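Local coordinates for protein nucleoporin nup120 (Schizosaccharomyces pombe, PDB 4GQ2) that serves as a structural constituent of the nuclear pore complex, the assembly in whose context nucleoporins can also act as docking partners for transiently associated nuclear transport factors, at residues 25-30 with 158-163; 103-108 with 139-144; 812-817 with 835-840. All coordinates share one frame; numbering follows the deposited sequence.

From the N terminus, strand 21-26 is followed by a long excursion that contact 1 closes at strand 160-163, the segments being 128 residues apart at their closest ends. Contact 2 lies nested inside that loop, bringing strand 101-106 against strand 138-143. Strands 21-26 and 101-106 are neighbours in one sheet, 138-143 and 160-163 in another, so both contacts join the same two sheets of the beta-propeller; their centres are only 7 Å apart, and backbone hydrogen bonds of Leu25 with Lys104 and His106 connect them. Contact 3 follows in series, a short closure between helix 812-822 and the loop before helix 840-852 in the HEAT-repeat region, with its centre about 49 Å from that of contact 2.

Contact 1: 25-30 with 158-163; sequences LWVPAL and DWCLCY
Leu25 lays its CD1 methyl over the six-membered ring of Trp159, a CH-pi contact with the carbon 3.8 Å from the ring centroid and 16° off the normal. The contact joins two sheets of the beta-propeller: strand 21-26, at the margin of one, runs out into a loop that passes alongside strand 160-163, the outermost strand of the next. The two pieces run in similar directions, 26° apart, but no hydrogen bond crosses between them, and even the nearest CA atoms, those of Val27 and Cys160, are 6.4 Å apart; the sheets meet through side chains rather than by pairing.

The indole is held on three sides. Cys160 CB sits 3.4 Å above the plane of the Trp159 ring on the face opposite Leu25, towards its rim, while Trp26 O comes up at the edge, 3.3 Å from Trp159 CZ2. Trp159 reaches this slot with CG in the crowded position between its backbone N and carbonyl carbon (chi1 77°). Next along, Val27 CG1 meets Cys160 SG at 3.7 Å; that sulfur lies anti to its own backbone N, which directs it at the loop. Tyr139, on the neighbouring strand 138-143, touches both Val27 and Cys162.

Beyond the strand end the loop stays in touch by way of its proline. Pro28 CD packs on Cys160 CB at 3.8 Å, and the same ring borders the sulfur of Cys162. Leu30 N is hydrogen-bonded to Asp33 OD1 a few residues on, and the last touch is made by a methyl: Leu30 CD1 rests 4.0 Å from Cys162 CB.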
loop_
_atom_site.group_PDB
_atom_site.type_symbol
_atom_site.label_atom_id
_atom_site.label_comp_id
_atom_site.label_asym_id
_atom_site.label_seq_id
_atom_site.Cartn_x
_atom_site.Cartn_y
_atom_site.Cartn_z
ATOM N N LEU A 25 -11.596 23.669 -17.200
ATOM C CA LEU A 25 -12.124 24.498 -18.277
ATOM C C LEU A 25 -13.404 25.216 -17.865
ATOM O O LEU A 25 -14.178 24.704 -17.053
ATOM C CB LEU A 25 -12.410 23.650 -19.503
ATOM C CG LEU A 25 -11.306 22.803 -20.124
ATOM C CD1 LEU A 25 -11.841 22.152 -21.396
ATOM C CD2 LEU A 25 -10.087 23.660 -20.425
ATOM N N TRP A 26 -13.609 26.402 -18.432
ATOM C CA TRP A 26 -14.840 27.178 -18.257
ATOM C C TRP A 26 -15.451 27.435 -19.596
ATOM O O TRP A 26 -14.779 27.938 -20.504
ATOM C CB TRP A 26 -14.550 28.514 -17.584
ATOM C CG TRP A 26 -14.301 28.409 -16.103
ATOM C CD1 TRP A 26 -15.183 28.715 -15.070
ATOM C CD2 TRP A 26 -13.074 27.951 -15.434
ATOM N NE1 TRP A 26 -14.604 28.490 -13.844
ATOM C CE2 TRP A 26 -13.340 28.031 -13.990
ATOM C CE3 TRP A 26 -11.830 27.501 -15.868
ATOM C CZ2 TRP A 26 -12.388 27.674 -13.045
ATOM C CZ3 TRP A 26 -10.877 27.148 -14.903
ATOM C CH2 TRP A 26 -11.150 27.234 -13.526
ATOM N N VAL A 27 -16.731 27.089 -19.737
ATOM C CA VAL A 27 -17.475 27.388 -20.964
ATOM C C VAL A 27 -17.641 28.910 -21.088
ATOM O O VAL A 27 -17.730 29.602 -20.063
ATOM C CB VAL A 27 -18.844 26.659 -21.021
ATOM C CG1 VAL A 27 -18.650 25.149 -20.965
ATOM C CG2 VAL A 27 -19.770 27.117 -19.905
ATOM N N PRO A 28 -17.635 29.443 -22.330
ATOM C CA PRO A 28 -17.811 30.887 -22.532
ATOM C C PRO A 28 -19.079 31.413 -21.854
ATOM O O PRO A 28 -20.133 30.773 -21.939
ATOM C CB PRO A 28 -17.927 31.011 -24.054
ATOM C CG PRO A 28 -17.139 29.861 -24.572
ATOM C CD PRO A 28 -17.407 28.741 -23.608
ATOM N N ALA A 29 -18.964 32.554 -21.175
ATOM C CA ALA A 29 -20.091 33.151 -20.453
ATOM C C ALA A 29 -21.102 33.826 -21.390
ATOM O O ALA A 29 -20.724 34.446 -22.387
ATOM C CB ALA A 29 -19.590 34.136 -19.406
ATOM N N LEU A 30 -22.384 33.687 -21.061
ATOM C CA LEU A 30 -23.472 34.320 -21.813
ATOM C C LEU A 30 -24.315 35.232 -20.916
ATOM O O LEU A 30 -24.082 35.307 -19.707
ATOM C CB LEU A 30 -24.333 33.263 -22.519
ATOM C CG LEU A 30 -24.050 32.995 -24.006
ATOM C CD1 LEU A 30 -22.654 32.441 -24.266
ATOM C CD2 LEU A 30 -25.099 32.057 -24.582
ATOM N N ASP A 158 -12.229 26.966 -30.769
ATOM C CA ASP A 158 -13.561 26.445 -31.073
ATOM C C ASP A 158 -13.977 25.227 -30.230
ATOM O O ASP A 158 -14.888 24.488 -30.621
ATOM C CB ASP A 158 -13.643 26.098 -32.569
ATOM C CG ASP A 158 -12.516 25.167 -33.028
ATOM O OD1 ASP A 158 -11.384 25.269 -32.500
ATOM O OD2 ASP A 158 -12.757 24.340 -33.934
ATOM N N TRP A 159 -13.332 25.028 -29.077
ATOM C CA TRP A 159 -13.570 23.824 -28.263
ATOM C C TRP A 159 -14.955 23.780 -27.688
ATOM O O TRP A 159 -15.544 22.706 -27.577
ATOM C CB TRP A 159 -12.522 23.665 -27.164
ATOM C CG TRP A 159 -12.707 24.566 -25.965
ATOM C CD1 TRP A 159 -12.145 25.821 -25.750
ATOM C CD2 TRP A 159 -13.507 24.299 -24.760
ATOM N NE1 TRP A 159 -12.531 26.332 -24.536
ATOM C CE2 TRP A 159 -13.347 25.474 -23.893
ATOM C CE3 TRP A 159 -14.309 23.243 -24.328
ATOM C CZ2 TRP A 159 -13.973 25.567 -22.658
ATOM C CZ3 TRP A 159 -14.936 23.351 -23.081
ATOM C CH2 TRP A 159 -14.772 24.486 -22.269
ATOM N N CYS A 160 -15.481 24.949 -27.325
ATOM C CA CYS A 160 -16.850 25.072 -26.850
ATOM C C CYS A 160 -17.682 26.084 -27.639
ATOM O O CYS A 160 -17.349 27.262 -27.695
ATOM C CB CYS A 160 -16.884 25.432 -25.372
ATOM S SG CYS A 160 -18.537 25.257 -24.678
ATOM N N LEU A 161 -18.766 25.596 -28.237
ATOM C CA LEU A 161 -19.760 26.422 -28.919
ATOM C C LEU A 161 -21.038 26.449 -28.080
ATOM O O LEU A 161 -21.477 25.410 -27.572
ATOM C CB LEU A 161 -20.056 25.842 -30.308
ATOM C CG LEU A 161 -19.254 26.263 -31.553
ATOM C CD1 LEU A 161 -17.786 26.556 -31.276
ATOM C CD2 LEU A 161 -19.386 25.218 -32.655
ATOM N N CYS A 162 -21.627 27.633 -27.936
ATOM C CA CYS A 162 -22.858 27.798 -27.159
ATOM C C CYS A 162 -24.059 28.129 -28.027
ATOM O O CYS A 162 -23.991 28.999 -28.901
ATOM C CB CYS A 162 -22.688 28.886 -26.101
ATOM S SG CYS A 162 -21.165 28.696 -25.170
ATOM N N TYR A 163 -25.163 27.441 -27.760
ATOM C CA TYR A 163 -26.393 27.627 -28.511
ATOM C C TYR A 163 -27.562 27.872 -27.575
ATOM O O TYR A 163 -27.646 27.263 -26.508
ATOM C CB TYR A 163 -26.678 26.396 -29.360
ATOM C CG TYR A 163 -25.632 26.112 -30.409
ATOM C CD1 TYR A 163 -25.680 26.738 -31.658
ATOM C CD2 TYR A 163 -24.602 25.204 -30.164
ATOM C CE1 TYR A 163 -24.725 26.471 -32.632
ATOM C CE2 TYR A 163 -23.639 24.936 -31.128
ATOM C CZ TYR A 163 -23.706 25.569 -32.360
ATOM O OH TYR A 163 -22.757 25.302 -33.319
#

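Contact 2: 103-108 with 139-144; sequences VKIHFP and YYIRLS
Segments 103-108 and 139-144 run in opposite directions and belong to two different sheets, through strands 101-106 and 138-143, with CA atoms 9.9 Å apart at Ile105 and Ile141 and 9.7 Å apart at Phe107 and Tyr139. That spacing is too wide for backbone pairing and fits face-to-face packing of sheets, as between blades of a beta-propeller.

An edge-to-face aromatic pair carries the contact. Phe107 presents the CD2-CE2 edge of its ring to the face of Tyr139, the centroids lying 5.2 Å apart and the planes inclined at 75°, so the pair is T-shaped. Within this pair the closest atoms are Phe107 CE2 and Tyr139 CD2, at 3.6 Å. Both residues hold CG anti to the carbonyl carbon (chi1 -71° for Phe107, -63° for Tyr139), and the two side chains extend tip to tip across the gap. The far end of the tyrosine is met by the next residue: Pro108 CD stands 3.4 Å from Tyr139 OH, with Pro108 CG close behind.

Farther along the strands, aliphatic side chains join in. Ile141 points its CD1 methyl at Phe107 CZ, 4.0 Å away, and the same methyl approaches Ile105 CD1 at 4.4 Å, a looser touch. One methyl therefore links Phe107 to Ile105. No hydrogen bond spans the two segments; the contact is largely buried and mainly apolar, with Tyr139 OH as its polar atom.

Around this core, Thr133 of strand 126-133 touches both aromatic residues, and Leu84 of strand 83-88 lies against Phe107. Strand 160-163 adds Cys160 beside Tyr139 and Ile141, while strand 21-26 lies alongside strand 101-106, with backbone hydrogen bonds from Leu25 to Lys104 and His106.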
loop_
_atom_site.group_PDB
_atom_site.type_symbol
_atom_site.label_atom_id
_atom_site.label_comp_id
_atom_site.label_asym_id
_atom_site.label_seq_id
_atom_site.Cartn_x
_atom_site.Cartn_y
_atom_site.Cartn_z
ATOM N N VAL A 103 -10.399 15.819 -16.967
ATOM C CA VAL A 103 -10.861 17.170 -17.249
ATOM C C VAL A 103 -12.067 17.531 -16.403
ATOM O O VAL A 103 -12.923 16.690 -16.136
ATOM C CB VAL A 103 -11.037 17.473 -18.775
ATOM C CG1 VAL A 103 -11.014 16.214 -19.624
ATOM C CG2 VAL A 103 -12.275 18.320 -19.064
ATOM N N LYS A 104 -12.084 18.776 -15.938
ATOM C CA LYS A 104 -13.200 19.319 -15.180
ATOM C C LYS A 104 -13.705 20.575 -15.889
ATOM O O LYS A 104 -12.958 21.547 -16.063
ATOM C CB LYS A 104 -12.782 19.627 -13.744
ATOM C CG LYS A 104 -13.818 20.394 -12.934
ATOM C CD LYS A 104 -13.362 20.645 -11.506
ATOM C CE LYS A 104 -13.119 19.344 -10.757
ATOM N NZ LYS A 104 -12.946 19.577 -9.300
ATOM N N ILE A 105 -14.972 20.526 -16.294
ATOM C CA ILE A 105 -15.606 21.587 -17.059
ATOM C C ILE A 105 -16.606 22.296 -16.163
ATOM O O ILE A 105 -17.489 21.662 -15.592
ATOM C CB ILE A 105 -16.308 21.014 -18.310
ATOM C CG1 ILE A 105 -15.274 20.334 -19.210
ATOM C CG2 ILE A 105 -17.039 22.108 -19.075
ATOM C CD1 ILE A 105 -15.830 19.410 -20.271
ATOM N N HIS A 106 -16.454 23.608 -16.030
ATOM C CA HIS A 106 -17.357 24.414 -15.208
ATOM C C HIS A 106 -18.385 25.080 -16.064
ATOM O O HIS A 106 -18.092 25.504 -17.191
ATOM C CB HIS A 106 -16.603 25.479 -14.423
ATOM C CG HIS A 106 -15.501 24.935 -13.555
ATOM N ND1 HIS A 106 -15.670 24.693 -12.240
ATOM C CD2 HIS A 106 -14.182 24.601 -13.854
ATOM C CE1 HIS A 106 -14.520 24.226 -11.722
ATOM N NE2 HIS A 106 -13.609 24.167 -12.712
ATOM N N PHE A 107 -19.595 25.174 -15.515
ATOM C CA PHE A 107 -20.752 25.749 -16.186
ATOM C C PHE A 107 -21.331 26.865 -15.325
ATOM O O PHE A 107 -21.124 26.865 -14.109
ATOM C CB PHE A 107 -21.813 24.670 -16.405
ATOM C CG PHE A 107 -21.442 23.657 -17.447
ATOM C CD1 PHE A 107 -20.654 22.556 -17.121
ATOM C CD2 PHE A 107 -21.888 23.798 -18.759
ATOM C CE1 PHE A 107 -20.317 21.620 -18.085
ATOM C CE2 PHE A 107 -21.550 22.864 -19.730
ATOM C CZ PHE A 107 -20.764 21.775 -19.392
ATOM N N PRO A 108 -22.050 27.824 -15.951
ATOM C CA PRO A 108 -22.700 28.907 -15.202
ATOM C C PRO A 108 -23.976 28.432 -14.521
ATOM O O PRO A 108 -24.492 29.109 -13.626
ATOM C CB PRO A 108 -23.046 29.942 -16.285
ATOM C CG PRO A 108 -22.438 29.454 -17.558
ATOM C CD PRO A 108 -22.247 27.977 -17.403
ATOM N N TYR A 139 -24.672 23.290 -25.006
ATOM C CA TYR A 139 -23.246 23.416 -25.227
ATOM C C TYR A 139 -22.734 22.304 -26.108
ATOM O O TYR A 139 -23.115 21.150 -25.945
ATOM C CB TYR A 139 -22.496 23.423 -23.909
ATOM C CG TYR A 139 -22.823 24.594 -23.014
ATOM C CD1 TYR A 139 -22.141 25.807 -23.142
ATOM C CD2 TYR A 139 -23.798 24.484 -22.021
ATOM C CE1 TYR A 139 -22.429 26.883 -22.310
ATOM C CE2 TYR A 139 -24.086 25.551 -21.180
ATOM C CZ TYR A 139 -23.401 26.746 -21.326
ATOM O OH TYR A 139 -23.694 27.804 -20.490
ATOM N N TYR A 140 -21.868 22.671 -27.046
ATOM C CA TYR A 140 -21.311 21.726 -28.001
ATOM C C TYR A 140 -19.797 21.685 -27.803
ATOM O O TYR A 140 -19.069 22.560 -28.297
ATOM C CB TYR A 140 -21.691 22.146 -29.425
ATOM C CG TYR A 140 -21.217 21.216 -30.515
ATOM C CD1 TYR A 140 -21.952 20.090 -30.871
ATOM C CD2 TYR A 140 -20.041 21.473 -31.206
ATOM C CE1 TYR A 140 -21.526 19.243 -31.882
ATOM C CE2 TYR A 140 -19.601 20.631 -32.215
ATOM C CZ TYR A 140 -20.340 19.523 -32.550
ATOM O OH TYR A 140 -19.880 18.699 -33.558
ATOM N N ILE A 141 -19.341 20.671 -27.065
ATOM C CA ILE A 141 -17.949 20.583 -26.613
ATOM C C ILE A 141 -17.145 19.544 -27.387
ATOM O O ILE A 141 -17.507 18.363 -27.424
ATOM C CB ILE A 141 -17.861 20.285 -25.098
ATOM C CG1 ILE A 141 -18.545 21.387 -24.286
ATOM C CG2 ILE A 141 -16.407 20.151 -24.654
ATOM C CD1 ILE A 141 -18.946 20.954 -22.889
ATOM N N ARG A 142 -16.058 19.995 -28.008
ATOM C CA ARG A 142 -15.144 19.106 -28.724
ATOM C C ARG A 142 -13.993 18.665 -27.821
ATOM O O ARG A 142 -13.273 19.497 -27.274
ATOM C CB ARG A 142 -14.582 19.782 -29.974
ATOM C CG ARG A 142 -15.461 19.706 -31.212
ATOM C CD ARG A 142 -14.617 19.999 -32.445
ATOM N NE ARG A 142 -15.381 20.501 -33.587
ATOM C CZ ARG A 142 -15.783 21.762 -33.736
ATOM N NH1 ARG A 142 -15.525 22.673 -32.802
ATOM N NH2 ARG A 142 -16.457 22.113 -34.818
ATOM N N LEU A 143 -13.832 17.354 -27.671
ATOM C CA LEU A 143 -12.795 16.802 -26.808
ATOM C C LEU A 143 -11.512 16.567 -27.573
ATOM O O LEU A 143 -11.517 15.968 -28.650
ATOM C CB LEU A 143 -13.246 15.476 -26.193
ATOM C CG LEU A 143 -14.338 15.479 -25.123
ATOM C CD1 LEU A 143 -14.778 14.051 -24.836
ATOM C CD2 LEU A 143 -13.862 16.171 -23.853
ATOM N N SER A 144 -10.410 17.035 -27.007
ATOM C CA SER A 144 -9.096 16.666 -27.504
ATOM C C SER A 144 -8.508 15.569 -26.613
ATOM O O SER A 144 -8.533 15.674 -25.375
ATOM C CB SER A 144 -8.181 17.888 -27.543
ATOM O OG SER A 144 -6.886 17.533 -27.990
#

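Contact 3: 812-817 with 835-840; sequences LVTELV and WLNSDP
The indole of Trp835 turns away from helix 812-822: its ring meets Phe734 edge-to-face, and at its own edge NE1 is hydrogen-bonded to Glu737 OE2. What it offers to Val813 is its stem, with Trp835 CB 3.8 Å from Val813 CG1. The other flat group, the Asn837 amide, receives Asp839 N on OD1 at 3.2 Å, the donor sitting 56° out of the carbonyl plane. This closes an Asx turn and is accompanied by a weak hydrogen bond from Asn837 ND2 to Asp839 OD2.

Leu836 is the wedge of the contact. Its CD2 methyl fits against the helix backbone, 3.6 Å from Thr814 CA, and is also in touch with Val813 CG1. The other branch reaches along the helix by one turn, tip to tip, bringing Leu836 CD1 to 4.1 Å from Val817 CG1. Val813 and Val817 both hold CG1 anti to the backbone N (chi1 174° and 175°), so their equivalent methyls meet the same leucine.

No direct hydrogen bond crosses; two waters make the polar link. Thr814 OG1 lies 2.5 Å from water 1, which accepts from Asn837 N at 2.8 Å, and 2.7 Å from water 2, which donates to Asp839 OD2. One hydroxyl is tied to both ends of the Asx turn.

Asp839 occupies the N-cap position of helix 840-852 without capping it; its carboxylate engages Asn837 ND2 and water 2. Helix 812-822, in the HEAT-repeat region, packs between this loop with helix 840-852, whose Ala842 touches Thr814 while Leu845 and Ile849 touch Val817, and helices 719-739 and 770-777.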
loop_
_atom_site.group_PDB
_atom_site.type_symbol
_atom_site.label_atom_id
_atom_site.label_comp_id
_atom_site.label_asym_id
_atom_site.label_seq_id
_atom_site.Cartn_x
_atom_site.Cartn_y
_atom_site.Cartn_z
ATOM N N LEU A 812 9.788 -15.112 -7.528
ATOM C CA LEU A 812 8.893 -13.976 -7.765
ATOM C C LEU A 812 9.314 -12.699 -7.023
ATOM O O LEU A 812 9.203 -11.594 -7.566
ATOM C CB LEU A 812 7.468 -14.373 -7.388
ATOM C CG LEU A 812 6.224 -13.537 -7.723
ATOM C CD1 LEU A 812 6.070 -12.326 -6.801
ATOM C CD2 LEU A 812 6.187 -13.152 -9.194
ATOM N N VAL A 813 9.805 -12.847 -5.795
ATOM C CA VAL A 813 10.268 -11.688 -5.023
ATOM C C VAL A 813 11.438 -11.040 -5.743
ATOM O O VAL A 813 11.453 -9.831 -5.949
ATOM C CB VAL A 813 10.668 -12.060 -3.583
ATOM C CG1 VAL A 813 11.282 -10.868 -2.875
ATOM C CG2 VAL A 813 9.457 -12.554 -2.803
ATOM N N THR A 814 12.404 -11.857 -6.150
ATOM C CA THR A 814 13.578 -11.343 -6.834
ATOM C C THR A 814 13.177 -10.609 -8.107
ATOM O O THR A 814 13.634 -9.490 -8.349
ATOM C CB THR A 814 14.590 -12.451 -7.142
ATOM O OG1 THR A 814 14.923 -13.143 -5.930
ATOM C CG2 THR A 814 15.843 -11.856 -7.736
ATOM N N GLU A 815 12.301 -11.232 -8.892
ATOM C CA GLU A 815 11.811 -10.655 -10.140
ATOM C C GLU A 815 11.144 -9.300 -9.920
ATOM O O GLU A 815 11.487 -8.325 -10.581
ATOM C CB GLU A 815 10.831 -11.607 -10.826
ATOM C CG GLU A 815 11.472 -12.866 -11.406
ATOM C CD GLU A 815 10.472 -13.772 -12.114
ATOM O OE1 GLU A 815 9.288 -13.388 -12.252
ATOM O OE2 GLU A 815 10.873 -14.876 -12.535
ATOM N N LEU A 816 10.195 -9.243 -8.987
ATOM C CA LEU A 816 9.463 -8.006 -8.762
ATOM C C LEU A 816 10.380 -6.910 -8.222
ATOM O O LEU A 816 10.402 -5.800 -8.770
ATOM C CB LEU A 816 8.238 -8.223 -7.857
ATOM C CG LEU A 816 7.472 -6.958 -7.452
ATOM C CD1 LEU A 816 7.026 -6.173 -8.682
ATOM C CD2 LEU A 816 6.280 -7.304 -6.564
ATOM N N VAL A 817 11.144 -7.233 -7.178
ATOM C CA VAL A 817 12.071 -6.271 -6.561
ATOM C C VAL A 817 13.134 -5.782 -7.552
ATOM O O VAL A 817 13.472 -4.583 -7.574
ATOM C CB VAL A 817 12.740 -6.842 -5.287
ATOM C CG1 VAL A 817 13.777 -5.880 -4.734
ATOM C CG2 VAL A 817 11.693 -7.139 -4.224
ATOM N N TRP A 835 12.118 -9.953 2.274
ATOM C CA TRP A 835 11.470 -11.038 1.530
ATOM C C TRP A 835 12.387 -11.726 0.554
ATOM O O TRP A 835 12.109 -12.861 0.147
ATOM C CB TRP A 835 10.268 -10.498 0.765
ATOM C CG TRP A 835 9.131 -10.039 1.634
ATOM C CD1 TRP A 835 8.727 -8.735 1.874
ATOM C CD2 TRP A 835 8.200 -10.879 2.417
ATOM N NE1 TRP A 835 7.636 -8.708 2.718
ATOM C CE2 TRP A 835 7.271 -9.957 3.077
ATOM C CE3 TRP A 835 8.045 -12.243 2.614
ATOM C CZ2 TRP A 835 6.236 -10.407 3.886
ATOM C CZ3 TRP A 835 7.002 -12.685 3.439
ATOM C CH2 TRP A 835 6.124 -11.788 4.064
ATOM N N LEU A 836 13.466 -11.049 0.146
ATOM C CA LEU A 836 14.428 -11.633 -0.806
ATOM C C LEU A 836 15.111 -12.829 -0.178
ATOM O O LEU A 836 15.513 -12.775 0.983
ATOM C CB LEU A 836 15.468 -10.603 -1.261
ATOM C CG LEU A 836 15.008 -9.550 -2.273
ATOM C CD1 LEU A 836 16.017 -8.415 -2.346
ATOM C CD2 LEU A 836 14.781 -10.160 -3.654
ATOM N N ASN A 837 15.223 -13.917 -0.937
ATOM C CA ASN A 837 15.789 -15.156 -0.411
ATOM C C ASN A 837 17.319 -15.182 -0.504
ATOM O O ASN A 837 17.935 -14.146 -0.738
ATOM C CB ASN A 837 15.139 -16.387 -1.081
ATOM C CG ASN A 837 15.422 -16.486 -2.582
ATOM O OD1 ASN A 837 16.374 -15.905 -3.108
ATOM N ND2 ASN A 837 14.599 -17.257 -3.270
ATOM N N SER A 838 17.918 -16.363 -0.343
ATOM C CA SER A 838 19.377 -16.517 -0.262
ATOM C C SER A 838 20.102 -16.896 -1.559
ATOM O O SER A 838 21.306 -17.100 -1.538
ATOM C CB SER A 838 19.730 -17.530 0.816
ATOM O OG SER A 838 19.389 -17.019 2.087
ATOM N N ASP A 839 19.375 -16.998 -2.669
ATOM C CA ASP A 839 19.992 -17.177 -3.992
ATOM C C ASP A 839 20.999 -16.045 -4.271
ATOM O O ASP A 839 20.784 -14.908 -3.846
ATOM C CB ASP A 839 18.928 -17.207 -5.103
ATOM C CG ASP A 839 17.838 -18.244 -4.857
ATOM O OD1 ASP A 839 18.125 -19.283 -4.228
ATOM O OD2 ASP A 839 16.686 -18.021 -5.300
ATOM N N PRO A 840 22.103 -16.356 -4.978
ATOM C CA PRO A 840 23.124 -15.344 -5.251
ATOM C C PRO A 840 22.607 -14.057 -5.894
ATOM O O PRO A 840 22.970 -12.973 -5.445
ATOM C CB PRO A 840 24.101 -16.083 -6.170
ATOM C CG PRO A 840 24.025 -17.498 -5.685
ATOM C CD PRO A 840 22.577 -17.712 -5.322
HETATM O O HOH W 1 14.196 -13.758 -3.578
HETATM O O HOH W 2 16.335 -15.425 -6.319
#